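PDB 5JD3: LAE5, which probably hydrolyses carboxylic esters as a serine esterase of the GDSL-like lipase/acylhydrolase family. Local coordinates for residues S28-D39 against R75-N86; L91-F100 against L142-M153. All blocks are in the same frame, centred on the assembly; numbering follows the deposited sequence.

Contact 1: residues S28-D39 against R75-N86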
loop_
_atom_site.group_PDB
_atom_site.type_symbol
_atom_site.label_atom_id
_atom_site.label_comp_id
_atom_site.label_asym_id
_atom_site.label_seq_id
_atom_site.Cartn_x
_atom_site.Cartn_y
_atom_site.Cartn_z
ATOM N N SER A 28 8.954 -12.426 12.334
ATOM C CA SER A 28 9.405 -11.211 11.664
ATOM C C SER A 28 8.457 -10.042 11.909
ATOM O O SER A 28 7.272 -10.240 12.175
ATOM C CB SER A 28 9.547 -11.452 10.160
ATOM O OG SER A 28 10.460 -12.502 9.896
ATOM N N LYS A 29 8.985 -8.825 11.816
ATOM C CA LYS A 29 8.156 -7.631 11.935
ATOM C C LYS A 29 7.974 -6.947 10.585
ATOM O O LYS A 29 8.945 -6.545 9.943
ATOM C CB LYS A 29 8.754 -6.642 12.939
ATOM C CG LYS A 29 8.076 -5.277 12.906
ATOM C CD LYS A 29 8.169 -4.554 14.240
ATOM C CE LYS A 29 9.551 -3.974 14.471
ATOM N NZ LYS A 29 9.545 -2.971 15.573
ATOM N N LEU A 30 6.721 -6.816 10.164
ATOM C CA LEU A 30 6.396 -6.160 8.905
ATOM C C LEU A 30 5.817 -4.768 9.136
ATOM O O LEU A 30 4.813 -4.610 9.832
ATOM C CB LEU A 30 5.409 -7.008 8.099
ATOM C CG LEU A 30 4.752 -6.329 6.896
ATOM C CD1 LEU A 30 5.784 -5.946 5.846
ATOM C CD2 LEU A 30 3.679 -7.225 6.296
ATOM N N VAL A 31 6.456 -3.762 8.549
ATOM C CA VAL A 31 5.968 -2.393 8.635
ATOM C C VAL A 31 5.310 -1.983 7.323
ATOM O O VAL A 31 5.945 -1.993 6.269
ATOM C CB VAL A 31 7.100 -1.403 8.976
ATOM C CG1 VAL A 31 6.654 0.029 8.722
ATOM C CG2 VAL A 31 7.544 -1.583 10.419
ATOM N N ILE A 32 4.030 -1.631 7.395
ATOM C CA ILE A 32 3.280 -1.220 6.216
ATOM C C ILE A 32 2.982 0.274 6.267
ATOM O O ILE A 32 2.316 0.755 7.184
ATOM C CB ILE A 32 1.966 -2.010 6.084
ATOM C CG1 ILE A 32 2.249 -3.513 6.136
ATOM C CG2 ILE A 32 1.250 -1.640 4.795
ATOM C CD1 ILE A 32 1.005 -4.373 6.119
ATOM N N ILE A 33 3.480 1.003 5.273
ATOM C CA ILE A 33 3.388 2.457 5.266
ATOM C C ILE A 33 2.717 2.961 3.986
ATOM O O ILE A 33 2.904 2.392 2.910
ATOM C CB ILE A 33 4.794 3.091 5.427
ATOM C CG1 ILE A 33 4.706 4.615 5.537
ATOM C CG2 ILE A 33 5.715 2.673 4.286
ATOM C CD1 ILE A 33 6.036 5.280 5.819
ATOM N N GLY A 34 1.916 4.016 4.111
ATOM C CA GLY A 34 1.221 4.581 2.968
ATOM C C GLY A 34 0.241 5.681 3.335
ATOM O O GLY A 34 0.411 6.367 4.343
ATOM N N ASP A 35 -0.790 5.848 2.510
ATOM C CA ASP A 35 -1.784 6.895 2.727
ATOM C C ASP A 35 -2.966 6.406 3.564
ATOM O O ASP A 35 -2.813 5.524 4.410
ATOM C CB ASP A 35 -2.275 7.448 1.386
ATOM C CG ASP A 35 -2.578 6.357 0.377
ATOM O OD1 ASP A 35 -3.120 5.304 0.772
ATOM O OD2 ASP A 35 -2.269 6.555 -0.818
ATOM N N SER A 36 -4.141 6.984 3.325
ATOM C CA SER A 36 -5.327 6.681 4.126
ATOM C C SER A 36 -5.809 5.250 3.926
ATOM O O SER A 36 -6.459 4.680 4.801
ATOM C CB SER A 36 -6.461 7.652 3.798
ATOM O OG SER A 36 -7.103 7.296 2.587
ATOM N N ILE A 37 -5.495 4.677 2.768
ATOM C CA ILE A 37 -5.863 3.297 2.481
ATOM C C ILE A 37 -5.104 2.362 3.421
ATOM O O ILE A 37 -5.603 1.302 3.799
ATOM C CB ILE A 37 -5.580 2.932 1.012
ATOM C CG1 ILE A 37 -6.288 3.918 0.082
ATOM C CG2 ILE A 37 -6.035 1.511 0.710
ATOM C CD1 ILE A 37 -7.790 3.967 0.276
ATOM N N THR A 38 -3.901 2.774 3.808
ATOM C CA THR A 38 -3.129 2.050 4.810
ATOM C C THR A 38 -3.553 2.480 6.214
ATOM O O THR A 38 -3.741 1.645 7.098
ATOM C CB THR A 38 -1.617 2.281 4.636
ATOM O OG1 THR A 38 -1.224 1.892 3.315
ATOM C CG2 THR A 38 -0.830 1.468 5.651
ATOM N N ASP A 39 -3.700 3.791 6.396
ATOM C CA ASP A 39 -4.134 4.379 7.664
ATOM C C ASP A 39 -5.421 3.734 8.165
ATOM O O ASP A 39 -5.443 3.126 9.236
ATOM C CB ASP A 39 -4.333 5.891 7.498
ATOM C CG ASP A 39 -4.466 6.623 8.824
ATOM O OD1 ASP A 39 -4.876 6.008 9.830
ATOM O OD2 ASP A 39 -4.164 7.834 8.854
ATOM N N ARG A 75 3.703 -16.226 13.987
ATOM C CA ARG A 75 4.000 -15.128 14.912
ATOM C C ARG A 75 4.510 -13.870 14.209
ATOM O O ARG A 75 5.600 -13.379 14.507
ATOM C CB ARG A 75 5.019 -15.586 15.960
ATOM C CG ARG A 75 4.538 -16.748 16.817
ATOM C CD ARG A 75 5.573 -17.156 17.854
ATOM N NE ARG A 75 5.791 -16.120 18.860
ATOM C CZ ARG A 75 5.062 -15.985 19.963
ATOM N NH1 ARG A 75 4.057 -16.815 20.203
ATOM N NH2 ARG A 75 5.334 -15.014 20.824
ATOM N N LEU A 76 3.713 -13.348 13.283
ATOM C CA LEU A 76 4.100 -12.165 12.523
ATOM C C LEU A 76 3.645 -10.881 13.207
ATOM O O LEU A 76 2.498 -10.763 13.639
ATOM C CB LEU A 76 3.538 -12.236 11.103
ATOM C CG LEU A 76 4.106 -13.373 10.253
ATOM C CD1 LEU A 76 3.436 -13.429 8.887
ATOM C CD2 LEU A 76 5.617 -13.241 10.114
ATOM N N ARG A 77 4.559 -9.922 13.288
ATOM C CA ARG A 77 4.320 -8.663 13.982
ATOM C C ARG A 77 4.106 -7.526 12.984
ATOM O O ARG A 77 5.060 -7.016 12.401
ATOM C CB ARG A 77 5.498 -8.358 14.908
ATOM C CG ARG A 77 5.345 -7.127 15.782
ATOM C CD ARG A 77 6.594 -6.943 16.632
ATOM N NE ARG A 77 6.601 -5.677 17.356
ATOM C CZ ARG A 77 7.600 -5.267 18.129
ATOM N NH1 ARG A 77 8.680 -6.024 18.278
ATOM N NH2 ARG A 77 7.523 -4.099 18.752
ATOM N N LEU A 78 2.850 -7.135 12.786
ATOM C CA LEU A 78 2.520 -6.127 11.783
ATOM C C LEU A 78 2.389 -4.727 12.374
ATOM O O LEU A 78 1.834 -4.544 13.457
ATOM C CB LEU A 78 1.227 -6.502 11.053
ATOM C CG LEU A 78 1.376 -7.384 9.809
ATOM C CD1 LEU A 78 1.814 -8.796 10.175
ATOM C CD2 LEU A 78 0.081 -7.410 9.010
ATOM N N VAL A 79 2.909 -3.741 11.645
ATOM C CA VAL A 79 2.863 -2.348 12.073
ATOM C C VAL A 79 2.216 -1.468 11.007
ATOM O O VAL A 79 2.615 -1.498 9.842
ATOM C CB VAL A 79 4.271 -1.797 12.375
ATOM C CG1 VAL A 79 4.174 -0.438 13.053
ATOM C CG2 VAL A 79 5.057 -2.774 13.236
ATOM N N ASN A 80 1.221 -0.683 11.406
ATOM C CA ASN A 80 0.565 0.239 10.487
ATOM C C ASN A 80 1.153 1.642 10.601
ATOM O O ASN A 80 1.036 2.293 11.638
ATOM C CB ASN A 80 -0.945 0.276 10.749
ATOM C CG ASN A 80 -1.716 1.012 9.660
ATOM O OD1 ASN A 80 -1.154 1.801 8.899
ATOM N ND2 ASN A 80 -3.016 0.754 9.586
ATOM N N GLN A 81 1.781 2.105 9.526
ATOM C CA GLN A 81 2.350 3.447 9.496
ATOM C C GLN A 81 1.734 4.284 8.380
ATOM O O GLN A 81 2.410 5.103 7.760
ATOM C CB GLN A 81 3.870 3.381 9.331
ATOM C CG GLN A 81 4.610 2.981 10.597
ATOM C CD GLN A 81 4.466 4.011 11.701
ATOM O OE1 GLN A 81 4.819 5.177 11.527
ATOM N NE2 GLN A 81 3.941 3.586 12.844
ATOM N N GLY A 82 0.445 4.073 8.134
ATOM C CA GLY A 82 -0.265 4.813 7.107
ATOM C C GLY A 82 -0.746 6.170 7.585
ATOM O O GLY A 82 -1.342 6.286 8.657
ATOM N N ASN A 83 -0.480 7.199 6.786
ATOM C CA ASN A 83 -0.929 8.557 7.085
ATOM C C ASN A 83 -1.790 9.114 5.958
ATOM O O ASN A 83 -1.351 9.172 4.812
ATOM C CB ASN A 83 0.267 9.482 7.327
ATOM C CG ASN A 83 0.983 9.190 8.632
ATOM O OD1 ASN A 83 0.734 8.174 9.280
ATOM N ND2 ASN A 83 1.883 10.084 9.022
ATOM N N SER A 84 -3.008 9.531 6.286
ATOM C CA SER A 84 -3.953 10.026 5.286
ATOM C C SER A 84 -3.433 11.247 4.528
ATOM O O SER A 84 -2.759 12.104 5.097
ATOM C CB SER A 84 -5.291 10.368 5.948
ATOM O OG SER A 84 -5.856 9.230 6.573
ATOM N N GLY A 85 -3.750 11.310 3.237
ATOM C CA GLY A 85 -3.395 12.448 2.407
ATOM C C GLY A 85 -1.966 12.425 1.898
ATOM O O GLY A 85 -1.567 13.276 1.103
ATOM N N ASN A 86 -1.198 11.438 2.347
ATOM C CA ASN A 86 0.226 11.369 2.037
ATOM C C ASN A 86 0.550 11.089 0.575
ATOM O O ASN A 86 -0.096 10.269 -0.078
ATOM C CB ASN A 86 0.897 10.302 2.903
ATOM C CG ASN A 86 1.408 10.854 4.217
ATOM O OD1 ASN A 86 2.501 10.506 4.665
ATOM N ND2 ASN A 86 0.626 11.730 4.837
HETATM O O HOH W 1 -0.792 8.394 -2.389
#

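Contact 2: residues L91-F100 against L142-M153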
loop_
_atom_site.group_PDB
_atom_site.type_symbol
_atom_site.label_atom_id
_atom_site.label_comp_id
_atom_site.label_asym_id
_atom_site.label_seq_id
_atom_site.Cartn_x
_atom_site.Cartn_y
_atom_site.Cartn_z
ATOM N N LEU A 91 6.072 10.724 2.513
ATOM C CA LEU A 91 6.685 9.497 3.010
ATOM C C LEU A 91 8.178 9.671 3.259
ATOM O O LEU A 91 8.702 9.232 4.283
ATOM C CB LEU A 91 6.455 8.348 2.026
ATOM C CG LEU A 91 5.351 7.347 2.368
ATOM C CD1 LEU A 91 4.027 8.055 2.604
ATOM C CD2 LEU A 91 5.220 6.306 1.267
ATOM N N ALA A 92 8.855 10.316 2.316
ATOM C CA ALA A 92 10.298 10.513 2.397
ATOM C C ALA A 92 10.684 11.382 3.590
ATOM O O ALA A 92 11.758 11.216 4.166
ATOM C CB ALA A 92 10.816 11.127 1.107
ATOM N N ALA A 93 9.799 12.302 3.958
ATOM C CA ALA A 93 10.075 13.243 5.038
ATOM C C ALA A 93 10.052 12.573 6.410
ATOM O O ALA A 93 10.706 13.036 7.344
ATOM C CB ALA A 93 9.077 14.391 4.999
ATOM N N ARG A 94 9.303 11.482 6.529
ATOM C CA ARG A 94 9.149 10.807 7.813
ATOM C C ARG A 94 9.693 9.383 7.788
ATOM O O ARG A 94 9.481 8.616 8.727
ATOM C CB ARG A 94 7.677 10.789 8.231
ATOM C CG ARG A 94 6.773 9.969 7.321
ATOM C CD ARG A 94 5.317 10.099 7.745
ATOM N NE ARG A 94 4.414 9.319 6.902
ATOM C CZ ARG A 94 4.072 8.056 7.137
ATOM N NH1 ARG A 94 4.561 7.417 8.191
ATOM N NH2 ARG A 94 3.239 7.431 6.316
ATOM N N TRP A 95 10.400 9.038 6.716
ATOM C CA TRP A 95 10.900 7.682 6.524
ATOM C C TRP A 95 11.857 7.256 7.635
ATOM O O TRP A 95 11.831 6.109 8.080
ATOM C CB TRP A 95 11.595 7.560 5.166
ATOM C CG TRP A 95 11.810 6.144 4.724
ATOM C CD1 TRP A 95 12.931 5.387 4.907
ATOM C CD2 TRP A 95 10.877 5.314 4.020
ATOM N NE1 TRP A 95 12.754 4.138 4.361
ATOM C CE2 TRP A 95 11.502 4.069 3.810
ATOM C CE3 TRP A 95 9.575 5.505 3.548
ATOM C CZ2 TRP A 95 10.867 3.018 3.150
ATOM C CZ3 TRP A 95 8.948 4.461 2.891
ATOM C CH2 TRP A 95 9.594 3.233 2.699
ATOM N N GLN A 96 12.697 8.185 8.080
ATOM C CA GLN A 96 13.688 7.891 9.110
ATOM C C GLN A 96 13.048 7.450 10.425
ATOM O O GLN A 96 13.474 6.466 11.030
ATOM C CB GLN A 96 14.582 9.109 9.353
ATOM C CG GLN A 96 15.512 8.966 10.549
ATOM C CD GLN A 96 16.372 7.718 10.477
ATOM O OE1 GLN A 96 16.886 7.363 9.415
ATOM N NE2 GLN A 96 16.529 7.042 11.610
ATOM N N ASN A 97 12.023 8.175 10.860
ATOM C CA ASN A 97 11.379 7.886 12.137
ATOM C C ASN A 97 10.315 6.796 12.051
ATOM O O ASN A 97 10.109 6.048 13.008
ATOM C CB ASN A 97 10.755 9.159 12.714
ATOM C CG ASN A 97 11.791 10.205 13.078
ATOM O OD1 ASN A 97 12.983 9.910 13.170
ATOM N ND2 ASN A 97 11.340 11.435 13.295
ATOM N N ASP A 98 9.642 6.700 10.909
ATOM C CA ASP A 98 8.502 5.796 10.784
ATOM C C ASP A 98 8.836 4.460 10.119
ATOM O O ASP A 98 8.019 3.539 10.137
ATOM C CB ASP A 98 7.370 6.481 10.015
ATOM C CG ASP A 98 6.721 7.599 10.809
ATOM O OD1 ASP A 98 7.125 7.817 11.970
ATOM O OD2 ASP A 98 5.800 8.251 10.276
ATOM N N VAL A 99 10.024 4.349 9.534
ATOM C CA VAL A 99 10.438 3.087 8.925
ATOM C C VAL A 99 11.733 2.561 9.540
ATOM O O VAL A 99 11.730 1.533 10.216
ATOM C CB VAL A 99 10.622 3.223 7.401
ATOM C CG1 VAL A 99 11.070 1.898 6.802
ATOM C CG2 VAL A 99 9.329 3.692 6.752
ATOM N N PHE A 100 12.833 3.270 9.305
ATOM C CA PHE A 100 14.139 2.854 9.810
ATOM C C PHE A 100 14.180 2.811 11.334
ATOM O O PHE A 100 14.814 1.933 11.921
ATOM C CB PHE A 100 15.234 3.786 9.290
ATOM C CG PHE A 100 15.513 3.637 7.822
ATOM C CD1 PHE A 100 15.212 2.457 7.162
ATOM C CD2 PHE A 100 16.083 4.675 7.103
ATOM C CE1 PHE A 100 15.469 2.318 5.810
ATOM C CE2 PHE A 100 16.343 4.542 5.753
ATOM C CZ PHE A 100 16.036 3.361 5.106
ATOM N N LEU A 142 13.787 5.774 -1.888
ATOM C CA LEU A 142 13.345 5.168 -0.637
ATOM C C LEU A 142 13.647 3.675 -0.623
ATOM O O LEU A 142 14.119 3.133 0.377
ATOM C CB LEU A 142 11.849 5.400 -0.420
ATOM C CG LEU A 142 11.391 6.842 -0.200
ATOM C CD1 LEU A 142 9.881 6.897 -0.022
ATOM C CD2 LEU A 142 12.098 7.453 0.999
ATOM N N VAL A 143 13.371 3.019 -1.743
ATOM C CA VAL A 143 13.615 1.589 -1.879
ATOM C C VAL A 143 15.108 1.278 -1.834
ATOM O O VAL A 143 15.532 0.331 -1.170
ATOM C CB VAL A 143 13.012 1.045 -3.190
ATOM C CG1 VAL A 143 13.559 -0.335 -3.499
ATOM C CG2 VAL A 143 11.490 1.022 -3.103
ATOM N N ALA A 144 15.900 2.090 -2.529
ATOM C CA ALA A 144 17.348 1.896 -2.586
ATOM C C ALA A 144 17.990 1.955 -1.202
ATOM O O ALA A 144 18.964 1.251 -0.933
ATOM C CB ALA A 144 17.981 2.932 -3.504
ATOM N N ARG A 145 17.441 2.792 -0.327
ATOM C CA ARG A 145 17.965 2.931 1.027
ATOM C C ARG A 145 17.434 1.853 1.968
ATOM O O ARG A 145 18.040 1.568 2.999
ATOM C CB ARG A 145 17.627 4.311 1.599
ATOM C CG ARG A 145 18.391 5.467 0.978
ATOM C CD ARG A 145 18.849 6.447 2.051
ATOM N NE ARG A 145 17.764 6.821 2.955
ATOM C CZ ARG A 145 17.064 7.947 2.862
ATOM N NH1 ARG A 145 17.336 8.822 1.903
ATOM N NH2 ARG A 145 16.096 8.202 3.731
ATOM N N THR A 146 16.301 1.257 1.607
ATOM C CA THR A 146 15.609 0.331 2.498
ATOM C C THR A 146 15.856 -1.134 2.134
ATOM O O THR A 146 15.880 -2.002 3.005
ATOM C CB THR A 146 14.088 0.602 2.496
ATOM O OG1 THR A 146 13.849 1.985 2.778
ATOM C CG2 THR A 146 13.382 -0.248 3.542
ATOM N N ALA A 147 16.046 -1.403 0.846
ATOM C CA ALA A 147 16.244 -2.770 0.362
ATOM C C ALA A 147 17.377 -3.546 1.061
ATOM O O ALA A 147 17.193 -4.715 1.398
ATOM C CB ALA A 147 16.478 -2.757 -1.149
ATOM N N PRO A 148 18.547 -2.915 1.281
ATOM C CA PRO A 148 19.601 -3.720 1.914
ATOM C C PRO A 148 19.379 -3.975 3.404
ATOM O O PRO A 148 19.903 -4.957 3.930
ATOM C CB PRO A 148 20.866 -2.875 1.705
ATOM C CG PRO A 148 20.511 -1.878 0.651
ATOM C CD PRO A 148 19.064 -1.604 0.851
ATOM N N THR A 149 18.620 -3.113 4.074
ATOM C CA THR A 149 18.477 -3.210 5.524
ATOM C C THR A 149 17.333 -4.127 5.951
ATOM O O THR A 149 17.091 -4.307 7.145
ATOM C CB THR A 149 18.258 -1.819 6.164
ATOM O OG1 THR A 149 18.408 -1.915 7.586
ATOM C CG2 THR A 149 16.874 -1.286 5.844
ATOM N N VAL A 150 16.633 -4.712 4.984
ATOM C CA VAL A 150 15.512 -5.599 5.293
ATOM C C VAL A 150 15.638 -6.953 4.603
ATOM O O VAL A 150 16.382 -7.101 3.632
ATOM C CB VAL A 150 14.163 -4.968 4.893
ATOM C CG1 VAL A 150 13.920 -3.685 5.674
ATOM C CG2 VAL A 150 14.119 -4.708 3.395
ATOM N N LYS A 151 14.905 -7.938 5.112
ATOM C CA LYS A 151 14.887 -9.271 4.517
ATOM C C LYS A 151 14.081 -9.281 3.224
ATOM O O LYS A 151 14.286 -10.131 2.359
ATOM C CB LYS A 151 14.311 -10.295 5.498
ATOM C CG LYS A 151 15.215 -10.607 6.678
ATOM C CD LYS A 151 14.710 -11.815 7.451
ATOM C CE LYS A 151 15.698 -12.233 8.527
ATOM N NZ LYS A 151 15.264 -13.473 9.230
ATOM N N GLY A 152 13.160 -8.331 3.100
ATOM C CA GLY A 152 12.330 -8.225 1.916
ATOM C C GLY A 152 11.527 -6.941 1.892
ATOM O O GLY A 152 11.164 -6.404 2.940
ATOM N N MET A 153 11.251 -6.442 0.691
ATOM C CA MET A 153 10.471 -5.221 0.539
ATOM C C MET A 153 9.342 -5.417 -0.465
ATOM O O MET A 153 9.566 -5.868 -1.588
ATOM C CB MET A 153 11.369 -4.062 0.107
ATOM C CG MET A 153 10.701 -2.703 0.212
ATOM S SD MET A 153 11.886 -1.351 0.319
ATOM C CE MET A 153 10.799 0.012 0.730
HETATM O O HOH W 2 14.388 9.786 2.600
#

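Contact 1: residues S28-D39 against R75-N86
Strands 29-34 and 77-82 pair in the parallel sheet of this GDSL-family hydrolase; the first runs into G34, the N-cap D35 and S36, the probable nucleophile at the start of helix 36-39. Parallel pairing is evidenced by a 15° angle between the strand axes and by bonds alternating across them: R77 N to S28 O, L30 N to R77 O, V79 N to L30 O and I32 N to V79 O. K29 and R77 run side by side, K29 NZ standing over the guanidinium face without bonding to it; NE of R77 pairs with E49 and K29 NZ with L102 O. From within strand 77-82, N80 ND2 donates to T38 O (2.7 Å) and also to H55 O. CG of N80 lies anti to its N (chi1 -169°), which brings the amide to the T38 carbonyl of helix 36-39, while OD1 accepts from G82 N (2.9 Å) in an Asx turn. A leucine here would probably leave T38 O and G82 N without these partners and let the chain at G82 shift against the helix. S84 N meets the anti lone pair of D39 OD2 at 3.3 Å. S36 OG bonds H216, consistent with a Ser-His-Asp triad, and these bonds to the helix that S36 begins are consistent with strand 77-82 and its following loop holding that helix in place.

Contact 2: residues L91-F100 against L142-M153
W95 of helix 88-100 packs against L142 and T146 of helix 132-146. Its CB lies 4.2 Å from L142 CD2, and with CG anti to the backbone N the indole is carried toward the second segment. CG and CD2 come next against the same methyl: L142 CD2 sits 4.2 Å from the centroid of the five-membered ring and 25° off its normal, a CH-pi contact, while V99 CG2 covers the opposite face. Farther along the benzo ring, CE3 meets L142 CD1 at 3.8 Å. L142 CD2 also rests against A92 CB, so one leucine spans nearly a turn of helix 88-100, from A92 to W95. These helices flank the parallel sheet of the alpha/beta hydrolase on the same side, their short segments running roughly parallel with axes 11.9 Å from each other, a separation bridged by large side chains. On the pyrrole edge, W95 NE1 makes a weak bond to T146 OG1 (2.9 Å, 127° at the hydrogen). That hydroxyl in turn donates to L142 O. Next along the same side, at the benzo edge, CZ2 and CH2 meet M153 CE, the methyl of a residue on strand 152-156. NE1 also lies over one face of F100, whose CZ reaches R145 O at 3.4 Å; the F100 ring and R145 guanidinium planes are 56° apart, and R145 NH1 pairs with E141.

In the fold
Contact 1 closes before contact 2 opens, and strand 77-82 is followed, after a short loop, by helix 88-100, so the two come in series along the chain. Their centres are 13 Å apart. Contact 1 joins strands 29-34 and 77-82, the latter outermost within this chain; contact 2 joins helices 88-100 and 132-146 and reaches the same sheet through strand 152-156. R94 links them directly: its NH2 lies 2.9 Å from Q81 O and its NE 3.2 Å from N86 OD1, both probable hydrogen bonds. I33 of contact 1 also packs against L91, W95 and V99. Helix 88-100 thus rests on strand 29-34, which leads to the probable nucleophile, and bonds through R94 to the neighbouring strand and its loop.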